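Local atomic coordinates of acetyl-CoA acetyltransferase (Bacillus anthracis, PDB entry 3SS6), a protein that probably catalyses the thiolase reaction, the reversible transfer of an acetyl group between two acetyl-CoA molecules to give acetoacetyl-CoA and free CoA. Residues Asp178-Arg183 against Ala323-Val328; Gly241-Gly246 against Glu319-Gln324. All coordinates share one frame; numbering follows the deposited sequence. Where two conformers were deposited one is given.

Interaction 1 (Asp178-Arg183 against Ala323-Val328); sequences DEVALR and AQYLAV. With SO4 (sulfate ion), chain D.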
ATOM      1  N   ASP A 178      27.988  28.078   0.379  1.00 19.72           N
ATOM      2  CA  ASP A 178      28.902  27.026   0.799  1.00 18.68           C
ATOM      3  C   ASP A 178      29.794  27.471   1.954  1.00 19.49           C
ATOM      4  O   ASP A 178      30.236  26.642   2.754  1.00 18.53           O
ATOM      5  CB  ASP A 178      29.710  26.480  -0.384  1.00 17.98           C
ATOM      6  CG  ASP A 178      28.864  25.603  -1.302  1.00 19.20           C
ATOM      7  OD1 ASP A 178      27.735  25.251  -0.886  1.00 19.87           O
ATOM      8  OD2 ASP A 178      29.324  25.269  -2.419  1.00 18.62           O
ATOM      9  N   GLU A 179      30.057  28.770   2.069  1.00 17.54           N
ATOM     10  CA  GLU A 179      30.821  29.286   3.204  0.50 18.65           C
ATOM     11  C   GLU A 179      30.014  29.145   4.488  1.00 18.32           C
ATOM     12  O   GLU A 179      30.539  28.757   5.535  1.00 18.40           O
ATOM     13  CB  GLU A 179      31.208  30.753   3.001  0.50 19.22           C
ATOM     14  CG  GLU A 179      31.964  31.339   4.185  0.50 21.75           C
ATOM     15  CD  GLU A 179      32.344  32.796   3.990  0.50 26.53           C
ATOM     16  OE1 GLU A 179      33.143  33.089   3.077  0.50 27.03           O
ATOM     17  OE2 GLU A 179      31.847  33.649   4.756  0.50 29.71           O
ATOM     18  N   VAL A 180      28.727  29.469   4.396  1.00 17.48           N
ATOM     19  CA  VAL A 180      27.825  29.318   5.531  1.00 15.23           C
ATOM     20  C   VAL A 180      27.687  27.845   5.901  1.00 17.83           C
ATOM     21  O   VAL A 180      27.675  27.493   7.085  1.00 16.00           O
ATOM     22  CB  VAL A 180      26.443  29.932   5.239  1.00 19.00           C
ATOM     23  CG1 VAL A 180      25.396  29.419   6.230  1.00 18.13           C
ATOM     24  CG2 VAL A 180      26.542  31.449   5.296  1.00 18.73           C
ATOM     25  N   ALA A 181      27.601  26.981   4.892  1.00 15.88           N
ATOM     26  CA  ALA A 181      27.465  25.542   5.142  1.00 16.35           C
ATOM     27  C   ALA A 181      28.694  24.989   5.862  1.00 17.40           C
ATOM     28  O   ALA A 181      28.568  24.229   6.832  1.00 17.10           O
ATOM     29  CB  ALA A 181      27.229  24.787   3.841  1.00 16.33           C
ATOM     30  N   LEU A 182      29.880  25.366   5.389  1.00 16.84           N
ATOM     31  CA  LEU A 182      31.111  24.893   6.005  1.00 16.19           C
ATOM     32  C   LEU A 182      31.211  25.404   7.436  1.00 18.54           C
ATOM     33  O   LEU A 182      31.627  24.677   8.342  1.00 20.69           O
ATOM     34  CB  LEU A 182      32.335  25.322   5.189  1.00 15.93           C
ATOM     35  CG  LEU A 182      33.689  24.935   5.780  1.00 20.05           C
ATOM     36  CD1 LEU A 182      33.816  23.413   5.939  1.00 20.12           C
ATOM     37  CD2 LEU A 182      34.801  25.494   4.898  1.00 23.00           C
ATOM     38  N   ARG A 183      30.826  26.660   7.628  1.00 16.33           N
ATOM     39  CA  ARG A 183      30.826  27.271   8.947  1.00 17.93           C
ATOM     40  C   ARG A 183      29.917  26.498   9.894  1.00 17.01           C
ATOM     41  O   ARG A 183      30.271  26.254  11.053  1.00 16.15           O
ATOM     42  CB  ARG A 183      30.339  28.714   8.843  1.00 17.31           C
ATOM     43  CG  ARG A 183      30.205  29.440  10.162  1.00 17.73           C
ATOM     44  CD  ARG A 183      29.658  30.838   9.932  1.00 18.09           C
ATOM     45  NE  ARG A 183      29.623  31.634  11.161  1.00 20.76           N
ATOM     46  CZ  ARG A 183      28.612  31.649  12.022  1.00 22.90           C
ATOM     47  NH1 ARG A 183      27.536  30.898  11.810  1.00 23.12           N
ATOM     48  NH2 ARG A 183      28.686  32.417  13.107  1.00 21.74           N
ATOM     49  N   ALA A 323      21.089  29.515   1.874  1.00 17.06           N
ATOM     50  CA  ALA A 323      20.614  30.631   1.064  1.00 18.77           C
ATOM     51  C   ALA A 323      19.521  31.393   1.798  1.00 18.56           C
ATOM     52  O   ALA A 323      19.444  32.619   1.731  1.00 18.49           O
ATOM     53  CB  ALA A 323      20.078  30.131  -0.265  1.00 21.74           C
ATOM     54  N   GLN A 324      18.656  30.648   2.475  1.00 17.59           N
ATOM     55  CA  GLN A 324      17.557  31.263   3.203  1.00 19.21           C
ATOM     56  C   GLN A 324      18.100  32.072   4.369  1.00 19.35           C
ATOM     57  O   GLN A 324      17.683  33.216   4.600  1.00 18.79           O
ATOM     58  CB  GLN A 324      16.577  30.183   3.670  1.00 18.31           C
ATOM     59  CG  GLN A 324      15.632  30.628   4.757  1.00 21.10           C
ATOM     60  CD  GLN A 324      16.149  30.339   6.156  1.00 25.52           C
ATOM     61  OE1 GLN A 324      16.840  29.339   6.395  1.00 22.31           O
ATOM     62  NE2 GLN A 324      15.807  31.215   7.095  1.00 26.89           N
ATOM     63  N   TYR A 325      19.049  31.492   5.099  1.00 18.58           N
ATOM     64  CA  TYR A 325      19.702  32.227   6.174  1.00 17.91           C
ATOM     65  C   TYR A 325      20.353  33.512   5.630  1.00 19.64           C
ATOM     66  O   TYR A 325      20.222  34.599   6.207  1.00 18.05           O
ATOM     67  CB  TYR A 325      20.760  31.382   6.907  1.00 18.31           C
ATOM     68  CG  TYR A 325      21.601  32.314   7.731  1.00 18.59           C
ATOM     69  CD1 TYR A 325      21.109  32.832   8.919  1.00 18.84           C
ATOM     70  CD2 TYR A 325      22.832  32.769   7.271  1.00 20.52           C
ATOM     71  CE1 TYR A 325      21.830  33.751   9.651  1.00 20.08           C
ATOM     72  CE2 TYR A 325      23.569  33.690   8.007  1.00 19.67           C
ATOM     73  CZ  TYR A 325      23.053  34.177   9.192  1.00 21.64           C
ATOM     74  OH  TYR A 325      23.761  35.096   9.931  1.00 23.22           O
ATOM     75  N   LEU A 326      21.064  33.385   4.515  1.00 17.06           N
ATOM     76  CA  LEU A 326      21.764  34.526   3.930  1.00 18.18           C
ATOM     77  C   LEU A 326      20.817  35.664   3.557  1.00 20.32           C
ATOM     78  O   LEU A 326      21.160  36.836   3.722  1.00 20.42           O
ATOM     79  CB  LEU A 326      22.605  34.084   2.732  1.00 20.96           C
ATOM     80  CG  LEU A 326      23.897  33.367   3.143  1.00 19.74           C
ATOM     81  CD1 LEU A 326      24.411  32.468   2.026  1.00 20.74           C
ATOM     82  CD2 LEU A 326      24.964  34.392   3.537  1.00 23.54           C
ATOM     83  N   ALA A 327      19.621  35.324   3.072  1.00 19.85           N
ATOM     84  CA  ALA A 327      18.639  36.355   2.741  1.00 18.68           C
ATOM     85  C   ALA A 327      18.252  37.134   3.992  1.00 19.08           C
ATOM     86  O   ALA A 327      18.159  38.358   3.963  1.00 23.55           O
ATOM     87  CB  ALA A 327      17.402  35.742   2.082  1.00 20.79           C
ATOM     88  N   VAL A 328      18.024  36.423   5.090  1.00 16.12           N
ATOM     89  CA  VAL A 328      17.702  37.075   6.361  1.00 16.30           C
ATOM     90  C   VAL A 328      18.868  37.935   6.840  1.00 18.92           C
ATOM     91  O   VAL A 328      18.680  39.081   7.240  1.00 19.52           O
ATOM     92  CB  VAL A 328      17.346  36.050   7.452  1.00 17.76           C
ATOM     93  CG1 VAL A 328      17.147  36.738   8.789  1.00 17.45           C
ATOM     94  CG2 VAL A 328      16.078  35.291   7.063  1.00 18.55           C
TER
HETATM   95  S   SO4 D 393      31.852  34.335  11.849  1.00 96.51           S
HETATM   96  O1  SO4 D 393      32.939  35.272  12.120  1.00 97.89           O
HETATM   97  O2  SO4 D 393      32.247  33.426  10.775  1.00 95.96           O
HETATM   98  O3  SO4 D 393      31.556  33.574  13.059  1.00 96.04           O
HETATM   99  O4  SO4 D 393      30.666  35.079  11.438  1.00 97.06           O
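A chi1 of 163° sets V180 CG1 opposite the backbone N and sends it to the Y325 ring, leaving CG2, opposite the carbonyl carbon, to meet L326, whose CG is turned anti to its own carbonyl carbon (chi1 -76°); valine and leucine run alongside each other, pointing opposite ways. This is helix-helix packing within the thiolase fold: helix 174-194, from the long insertion after strand 112-120, meets helix 322-332, with V180 CA 8.1 Å from L326 CA. V180 CG2 lies over the flank of the leucine's branched end, 3.8 Å from L326 CD2, 3.9 Å from L326 CG and 4.0 Å from L326 CD1. V180 CG1 approaches the ring obliquely, 4.3 Å from Y325 CD2, a looser fit. The phenol is directed elsewhere, its OH hydrogen-bonded to E329 one turn on. All three touching side chains are buried, and the contact is wholly apolar. One turn beyond V180, R183 extends from CG to NE and meets a sulfate, probably from the crystallisation liquor, at the guanidinium edge. A second partner of the group is the V339 carbonyl. The bond from R183 NH2 to sulfate O3 measures 3.1 Å, with an N-H...O angle of 156°.

Interaction 2 (Gly241-Gly246 against Glu319-Gln324); sequences GSVTAG and EAFAAQ
V243 and F321 make the tighter half of this buried contact: the valine side chain lies roughly perpendicular to that of the phenylalanine, and V243 CG1 stands 3.8 Å from F321 CD1, oblique to the ring. The valine reaches it because CG1 lies anti to the backbone N (chi1 -178°). CG2 of the same residue points to the first turn of helix 322-332, where the fit is slacker, V243 CG2 being 4.3 Å from A323 CB. Side chains from elsewhere complete the packing: M159 and A163 of helix 159-170 lie against F321, and Q177 of helix 174-194 touches both V243 and A323. Segment 241-246 is held by polar bonds to other parts of the fold, with E164 OE2 accepting from the backbone N of both S242 and V243. Residues E319 to F321 belong to the Asn-Glu-Ala-Phe sequence characteristic of thiolases, whose loop contributes to the active site in relatives. Here F321 occupies the N-cap position, and Q324 folds back over the turn before the helix. Q324 OE1 receives A320 N at 2.9 Å, with an N-H...O angle of 138° and the donor tilted 22° from the carbonyl plane; the second bond, from F321 N to Q324 OE1, is weak at 3.4 Å. One amide oxygen thus spans two successive backbone N-H groups and would restrict the rotation of the carboxamide. The open side of the contact is confined to A245, which is exposed, and G246, which is partly so. T244 before them is buried, and its CB points away from 319-324. Its hydroxyl closes an ST turn through a weak bond, with T244 OG1 3.0 Å from G246 N.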
ATOM      1  N   GLY A 241      21.349  25.777 -10.776  1.00 31.90           N
ATOM      2  CA  GLY A 241      21.089  26.373  -9.481  1.00 28.98           C
ATOM      3  C   GLY A 241      22.315  26.356  -8.589  1.00 28.10           C
ATOM      4  O   GLY A 241      23.425  26.055  -9.049  1.00 30.32           O
ATOM      5  N   SER A 242      22.112  26.684  -7.315  1.00 24.34           N
ATOM      6  CA  SER A 242      23.202  26.733  -6.340  1.00 23.93           C
ATOM      7  C   SER A 242      22.836  26.112  -4.993  1.00 19.96           C
ATOM      8  O   SER A 242      23.714  25.843  -4.183  1.00 19.90           O
ATOM      9  CB  SER A 242      23.695  28.169  -6.146  1.00 21.17           C
ATOM     10  OG  SER A 242      22.622  29.021  -5.780  1.00 24.39           O
ATOM     11  N   VAL A 243      21.548  25.886  -4.743  1.00 20.53           N
ATOM     12  CA  VAL A 243      21.152  25.162  -3.534  1.00 19.60           C
ATOM     13  C   VAL A 243      21.414  23.668  -3.748  1.00 19.05           C
ATOM     14  O   VAL A 243      20.951  23.090  -4.731  1.00 22.41           O
ATOM     15  CB  VAL A 243      19.663  25.406  -3.170  1.00 19.08           C
ATOM     16  CG1 VAL A 243      19.285  24.672  -1.879  1.00 19.35           C
ATOM     17  CG2 VAL A 243      19.387  26.895  -3.024  1.00 19.53           C
ATOM     18  N   THR A 244      22.165  23.058  -2.832  1.00 18.53           N
ATOM     19  CA  THR A 244      22.555  21.654  -2.946  1.00 19.03           C
ATOM     20  C   THR A 244      22.179  20.909  -1.664  1.00 18.10           C
ATOM     21  O   THR A 244      21.724  21.508  -0.691  1.00 18.50           O
ATOM     22  CB  THR A 244      24.074  21.504  -3.099  1.00 19.40           C
ATOM     23  OG1 THR A 244      24.708  21.824  -1.850  1.00 20.03           O
ATOM     24  CG2 THR A 244      24.612  22.437  -4.185  1.00 18.79           C
ATOM     25  N   ALA A 245      22.391  19.600  -1.648  1.00 20.25           N
ATOM     26  CA  ALA A 245      22.188  18.844  -0.416  1.00 20.03           C
ATOM     27  C   ALA A 245      23.174  19.287   0.662  1.00 21.42           C
ATOM     28  O   ALA A 245      22.882  19.197   1.855  1.00 21.10           O
ATOM     29  CB  ALA A 245      22.334  17.360  -0.673  1.00 20.97           C
ATOM     30  N   GLY A 246      24.342  19.760   0.241  1.00 18.72           N
ATOM     31  CA  GLY A 246      25.382  20.152   1.178  1.00 19.08           C
ATOM     32  C   GLY A 246      25.144  21.492   1.845  1.00 18.79           C
ATOM     33  O   GLY A 246      25.595  21.714   2.964  1.00 18.05           O
ATOM     34  N   GLU A 319      19.014  27.695  10.091  1.00 19.17           N
ATOM     35  CA  GLU A 319      19.415  27.504   8.701  1.00 18.68           C
ATOM     36  C   GLU A 319      18.594  26.381   8.054  1.00 19.74           C
ATOM     37  O   GLU A 319      19.012  25.234   8.087  1.00 22.72           O
ATOM     38  CB  GLU A 319      20.896  27.112   8.626  1.00 19.46           C
ATOM     39  CG  GLU A 319      21.916  28.211   8.923  1.00 19.03           C
ATOM     40  CD  GLU A 319      23.280  27.632   9.272  1.00 23.47           C
ATOM     41  OE1 GLU A 319      23.374  26.390   9.415  1.00 18.69           O
ATOM     42  OE2 GLU A 319      24.253  28.406   9.407  1.00 24.38           O
ATOM     43  N   ALA A 320      17.441  26.698   7.469  1.00 16.10           N
ATOM     44  CA  ALA A 320      16.703  25.719   6.682  1.00 18.91           C
ATOM     45  C   ALA A 320      17.478  25.435   5.388  1.00 21.76           C
ATOM     46  O   ALA A 320      17.581  24.291   4.915  1.00 20.81           O
ATOM     47  CB  ALA A 320      15.326  26.255   6.361  1.00 17.18           C
ATOM     48  N   PHE A 321      18.009  26.509   4.813  1.00 18.70           N
ATOM     49  CA  PHE A 321      18.954  26.436   3.706  1.00 17.11           C
ATOM     50  C   PHE A 321      19.941  27.545   3.981  1.00 16.98           C
ATOM     51  O   PHE A 321      19.576  28.566   4.563  1.00 18.27           O
ATOM     52  CB  PHE A 321      18.256  26.679   2.366  1.00 20.12           C
ATOM     53  CG  PHE A 321      17.128  25.736   2.114  1.00 22.19           C
ATOM     54  CD1 PHE A 321      17.341  24.557   1.419  1.00 22.50           C
ATOM     55  CD2 PHE A 321      15.864  26.004   2.624  1.00 20.96           C
ATOM     56  CE1 PHE A 321      16.302  23.662   1.206  1.00 25.97           C
ATOM     57  CE2 PHE A 321      14.819  25.113   2.419  1.00 23.49           C
ATOM     58  CZ  PHE A 321      15.041  23.944   1.702  1.00 25.15           C
ATOM     59  N   ALA A 322      21.194  27.353   3.594  1.00 16.86           N
ATOM     60  CA  ALA A 322      22.161  28.427   3.773  1.00 16.65           C
ATOM     61  C   ALA A 322      21.677  29.695   3.054  1.00 16.82           C
ATOM     62  O   ALA A 322      21.834  30.808   3.563  1.00 18.35           O
ATOM     63  CB  ALA A 322      23.523  28.002   3.250  1.00 17.83           C
ATOM     64  N   ALA A 323      21.089  29.515   1.874  1.00 17.06           N
ATOM     65  CA  ALA A 323      20.614  30.631   1.064  1.00 18.77           C
ATOM     66  C   ALA A 323      19.521  31.393   1.798  1.00 18.56           C
ATOM     67  O   ALA A 323      19.444  32.619   1.731  1.00 18.49           O
ATOM     68  CB  ALA A 323      20.078  30.131  -0.265  1.00 21.74           C
ATOM     69  N   GLN A 324      18.656  30.648   2.475  1.00 17.59           N
ATOM     70  CA  GLN A 324      17.557  31.263   3.203  1.00 19.21           C
ATOM     71  C   GLN A 324      18.100  32.072   4.369  1.00 19.35           C
ATOM     72  O   GLN A 324      17.683  33.216   4.600  1.00 18.79           O
ATOM     73  CB  GLN A 324      16.577  30.183   3.670  1.00 18.31           C
ATOM     74  CG  GLN A 324      15.632  30.628   4.757  1.00 21.10           C
ATOM     75  CD  GLN A 324      16.149  30.339   6.156  1.00 25.52           C
ATOM     76  OE1 GLN A 324      16.840  29.339   6.395  1.00 22.31           O
ATOM     77  NE2 GLN A 324      15.807  31.215   7.095  1.00 26.89           N
TER

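From the N terminus the chain first lays down 178-183 on helix 174-194, then 241-246 in the loop before strand 252-262, and last 319-328, where both contacts end. Interaction 1 closes a loop of 139 residues between its segments; interaction 2 closes one of 72 that lies wholly inside it, the final segments overlapping at A323 and Q324. Helix 322-332 and the turn before it, in the C-terminal thiolase domain, are thereby tied to two parts of the N-terminal one. The centres lie only 7 Å apart, and the contacts touch directly: V180 CG1 is 3.5 Å from E319 OE2, and A181 CB is 3.6 Å from G246 O.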